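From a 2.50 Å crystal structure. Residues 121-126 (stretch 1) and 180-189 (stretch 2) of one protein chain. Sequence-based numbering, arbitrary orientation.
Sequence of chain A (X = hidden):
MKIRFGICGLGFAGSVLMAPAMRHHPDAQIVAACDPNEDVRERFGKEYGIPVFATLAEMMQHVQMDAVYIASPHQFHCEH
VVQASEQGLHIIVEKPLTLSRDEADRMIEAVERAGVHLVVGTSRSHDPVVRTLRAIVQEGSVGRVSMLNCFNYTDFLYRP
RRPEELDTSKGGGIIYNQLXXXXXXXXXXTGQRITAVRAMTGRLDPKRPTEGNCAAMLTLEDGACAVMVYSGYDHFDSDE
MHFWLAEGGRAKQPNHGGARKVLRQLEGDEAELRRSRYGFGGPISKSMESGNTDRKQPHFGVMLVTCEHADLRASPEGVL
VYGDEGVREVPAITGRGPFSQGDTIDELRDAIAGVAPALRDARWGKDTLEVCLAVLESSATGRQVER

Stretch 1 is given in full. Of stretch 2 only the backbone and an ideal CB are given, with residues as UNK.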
# COMPACT_ATOMS: atom_id res chain seq x y z
N GLY A 121 25.22 -4.34 -0.85
CA GLY A 121 26.31 -3.34 -0.77
C GLY A 121 26.01 -2.41 0.41
O GLY A 121 26.55 -1.35 0.55
N THR A 122 25.20 -2.92 1.31
CA THR A 122 24.31 -2.27 2.32
C THR A 122 22.96 -1.93 1.73
O THR A 122 22.62 -0.77 1.51
CB THR A 122 24.85 -1.19 3.23
OG1 THR A 122 26.07 -1.58 3.87
CG2 THR A 122 23.81 -1.04 4.37
N SER A 123 22.18 -2.97 1.45
CA SER A 123 20.83 -2.70 1.21
C SER A 123 20.04 -2.68 2.52
O SER A 123 20.48 -3.15 3.59
CB SER A 123 20.23 -3.66 0.16
OG SER A 123 19.95 -4.92 0.68
N ARG A 124 18.84 -2.13 2.41
CA ARG A 124 17.93 -2.16 3.53
C ARG A 124 17.51 -3.59 3.71
O ARG A 124 16.95 -3.91 4.73
CB ARG A 124 16.75 -1.25 3.26
CG ARG A 124 17.18 0.22 3.14
CD ARG A 124 16.98 0.95 4.45
NE ARG A 124 18.14 0.79 5.34
CZ ARG A 124 19.01 1.77 5.61
NH1 ARG A 124 20.03 1.56 6.44
NH2 ARG A 124 18.86 2.96 5.05
N SER A 125 17.78 -4.49 2.75
CA SER A 125 17.54 -5.92 3.02
C SER A 125 18.54 -6.54 4.00
O SER A 125 18.30 -7.62 4.56
CB SER A 125 17.41 -6.74 1.74
OG SER A 125 18.64 -6.94 1.08
N HIS A 126 19.65 -5.87 4.24
CA HIS A 126 20.50 -6.29 5.37
C HIS A 126 19.91 -5.85 6.74
O HIS A 126 20.36 -6.36 7.76
CB HIS A 126 21.91 -5.73 5.23
CG HIS A 126 22.63 -6.24 4.05
ND1 HIS A 126 23.26 -7.47 4.03
CD2 HIS A 126 22.81 -5.70 2.82
CE1 HIS A 126 23.81 -7.65 2.84
NE2 HIS A 126 23.53 -6.60 2.08
N UNK A 180 15.54 -0.31 -5.39
CA UNK A 180 16.25 -1.55 -5.10
C UNK A 180 16.12 -2.00 -3.63
O UNK A 180 16.10 -3.20 -3.34
CB UNK A 180 17.73 -1.38 -5.45
N UNK A 181 15.98 -1.05 -2.71
CA UNK A 181 15.78 -1.44 -1.31
C UNK A 181 14.49 -2.25 -1.11
O UNK A 181 14.48 -3.24 -0.38
CB UNK A 181 15.75 -0.19 -0.42
N UNK A 182 13.44 -1.90 -1.81
CA UNK A 182 12.22 -2.65 -1.68
C UNK A 182 12.34 -3.94 -2.44
O UNK A 182 11.94 -5.00 -1.97
CB UNK A 182 11.02 -1.84 -2.17
N UNK A 183 12.92 -3.89 -3.64
CA UNK A 183 12.97 -5.06 -4.43
C UNK A 183 13.80 -6.07 -3.68
O UNK A 183 13.42 -7.22 -3.58
CB UNK A 183 13.53 -4.77 -5.83
N UNK A 184 14.95 -5.67 -3.14
CA UNK A 184 15.82 -6.64 -2.48
C UNK A 184 15.16 -7.21 -1.25
O UNK A 184 15.37 -8.38 -0.91
CB UNK A 184 17.16 -6.00 -2.10
N UNK A 185 14.34 -6.38 -0.57
CA UNK A 185 13.68 -6.86 0.63
C UNK A 185 12.63 -7.89 0.28
O UNK A 185 12.47 -8.92 0.99
CB UNK A 185 13.05 -5.70 1.40
N UNK A 186 11.94 -7.62 -0.83
CA UNK A 186 10.90 -8.54 -1.27
C UNK A 186 11.55 -9.87 -1.62
O UNK A 186 11.15 -10.89 -1.13
CB UNK A 186 10.13 -7.98 -2.46
N UNK A 187 12.61 -9.87 -2.39
CA UNK A 187 13.32 -11.10 -2.62
C UNK A 187 13.84 -11.81 -1.36
O UNK A 187 13.83 -13.04 -1.26
CB UNK A 187 14.50 -10.81 -3.55
N UNK A 188 14.35 -11.03 -0.42
CA UNK A 188 14.90 -11.61 0.77
C UNK A 188 13.81 -12.27 1.65
O UNK A 188 13.93 -13.42 2.04
CB UNK A 188 15.65 -10.53 1.56
N UNK A 189 12.72 -11.53 1.93
CA UNK A 189 11.61 -12.05 2.69
C UNK A 189 11.07 -13.29 2.01
O UNK A 189 10.78 -14.25 2.68
CB UNK A 189 10.51 -10.99 2.85

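Stretch 2 is helical throughout, and its backbone passes close to stretch 1 around Arg124 and Ser125. Contact recurs at 181, 184, 185 and 188, the spacing expected of one helix face.

At position 180 the CA-to-CB bond points sideways and stretch 1 leaves the ideal CB free. Phi is -57°, so almost any residue fits, proline included. The residue is Pro180. Its O accepts a bond from the backbone N of 184.

Position 181 also points sideways, but its ideal CB lies 3.9 Å from Arg124 CG. The start of the Arg124 side chain offers aliphatic surface, and Arg124 N lies nearby. A flat ring or a medium-sized polar chain would suit. The residue is His181, with chi1 in m. Arg124 CG sits over one ring face, 3.6 Å from the centroid, in a CH-pi contact. Ser123 CA lies at the ring edge, 3.8 Å from His181 ND1. Arg124 N is 3.2 Å from His181 ND1, a distance that does not settle whether they bond.

Position 182 points away and 183 is out of reach, so stretch 1 constrains neither. They are Gln182 and Ile183.

Position 184 points toward stretch 1. Its ideal CB is 3.6 Å from Ser125 OG and 4.1 Å from Ser123 OG. These hydroxyls favour a small or polar side chain, such as Ser, Asn or Asp; Ala would also do. The residue is Asp184, chi1 m. Ser125 OG packs 3.6 Å from Asp184 CB, and Asp184 OD2 comes within 3.8 Å of Ser123 CB. The carboxylate makes no clear hydrogen bond to either serine; Ser125 OG instead donates to Ser123 OG at a very short 2.4 Å.

At position 185 the backbones are close: the CA of 185 is 4.6 Å from Ser125 CA. The bond points sideways, with the ideal CB 4.5 Å from Ser125 CB. Gly, Ala or Ser would suit this close approach. The residue is Ser185. Its OG donates to His181 O at 2.7 Å, folding back on the helix, and lies 3.8 Å from Ser125 N.

Position 186 points away and 187 sideways, both clear of stretch 1. They are Ile186 and Lys187, whose NZ is bonded elsewhere in the structure.

Position 188 points toward stretch 1, its ideal CB 4.2 Å from Ser125 CB. Ala, Ser, Thr or Val would be reasonable. The residue is Thr188, chi1 m. Its OG1 donates to Asp184 O at 2.8 Å and touches Ser125 CB at 3.5 Å.

Position 189 is out of reach. It is Ile189.

Stretch 2 (180-189) PHQIDSIKTI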
# COMPACT_ATOMS: atom_id res chain seq x y z
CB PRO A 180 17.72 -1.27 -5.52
CG PRO A 180 17.58 -0.32 -6.65
CD PRO A 180 16.34 0.59 -6.22
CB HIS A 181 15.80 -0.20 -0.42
CG HIS A 181 17.11 0.51 -0.36
ND1 HIS A 181 18.31 -0.14 -0.10
CD2 HIS A 181 17.40 1.83 -0.44
CE1 HIS A 181 19.29 0.73 -0.11
NE2 HIS A 181 18.77 1.95 -0.28
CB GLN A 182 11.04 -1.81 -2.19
CG GLN A 182 10.77 -0.60 -1.32
CD GLN A 182 9.77 0.34 -1.86
OE1 GLN A 182 9.85 0.70 -3.00
NE2 GLN A 182 8.83 0.78 -1.03
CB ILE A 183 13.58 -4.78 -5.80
CG1 ILE A 183 12.72 -3.82 -6.63
CG2 ILE A 183 13.82 -6.09 -6.61
CD1 ILE A 183 13.45 -3.34 -7.89
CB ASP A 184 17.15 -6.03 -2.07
CG ASP A 184 18.04 -5.72 -3.26
OD1 ASP A 184 17.93 -6.39 -4.31
OD2 ASP A 184 18.84 -4.78 -3.14
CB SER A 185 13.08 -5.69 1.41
OG SER A 185 14.17 -4.82 1.75
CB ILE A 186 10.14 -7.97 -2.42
CG1 ILE A 186 9.27 -6.78 -1.94
CG2 ILE A 186 9.27 -8.98 -3.04
CD1 ILE A 186 8.72 -5.94 -3.06
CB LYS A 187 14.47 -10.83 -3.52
CG LYS A 187 14.06 -10.39 -4.95
CD LYS A 187 15.20 -10.78 -5.89
CE LYS A 187 16.25 -9.80 -5.94
NZ LYS A 187 17.27 -10.22 -6.94
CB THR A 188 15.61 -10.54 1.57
OG1 THR A 188 16.78 -10.09 0.87
CG2 THR A 188 15.98 -11.06 2.96
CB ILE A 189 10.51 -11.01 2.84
CG1 ILE A 189 10.98 -9.88 3.76
CG2 ILE A 189 9.21 -11.60 3.42
CD1 ILE A 189 10.30 -8.48 3.49
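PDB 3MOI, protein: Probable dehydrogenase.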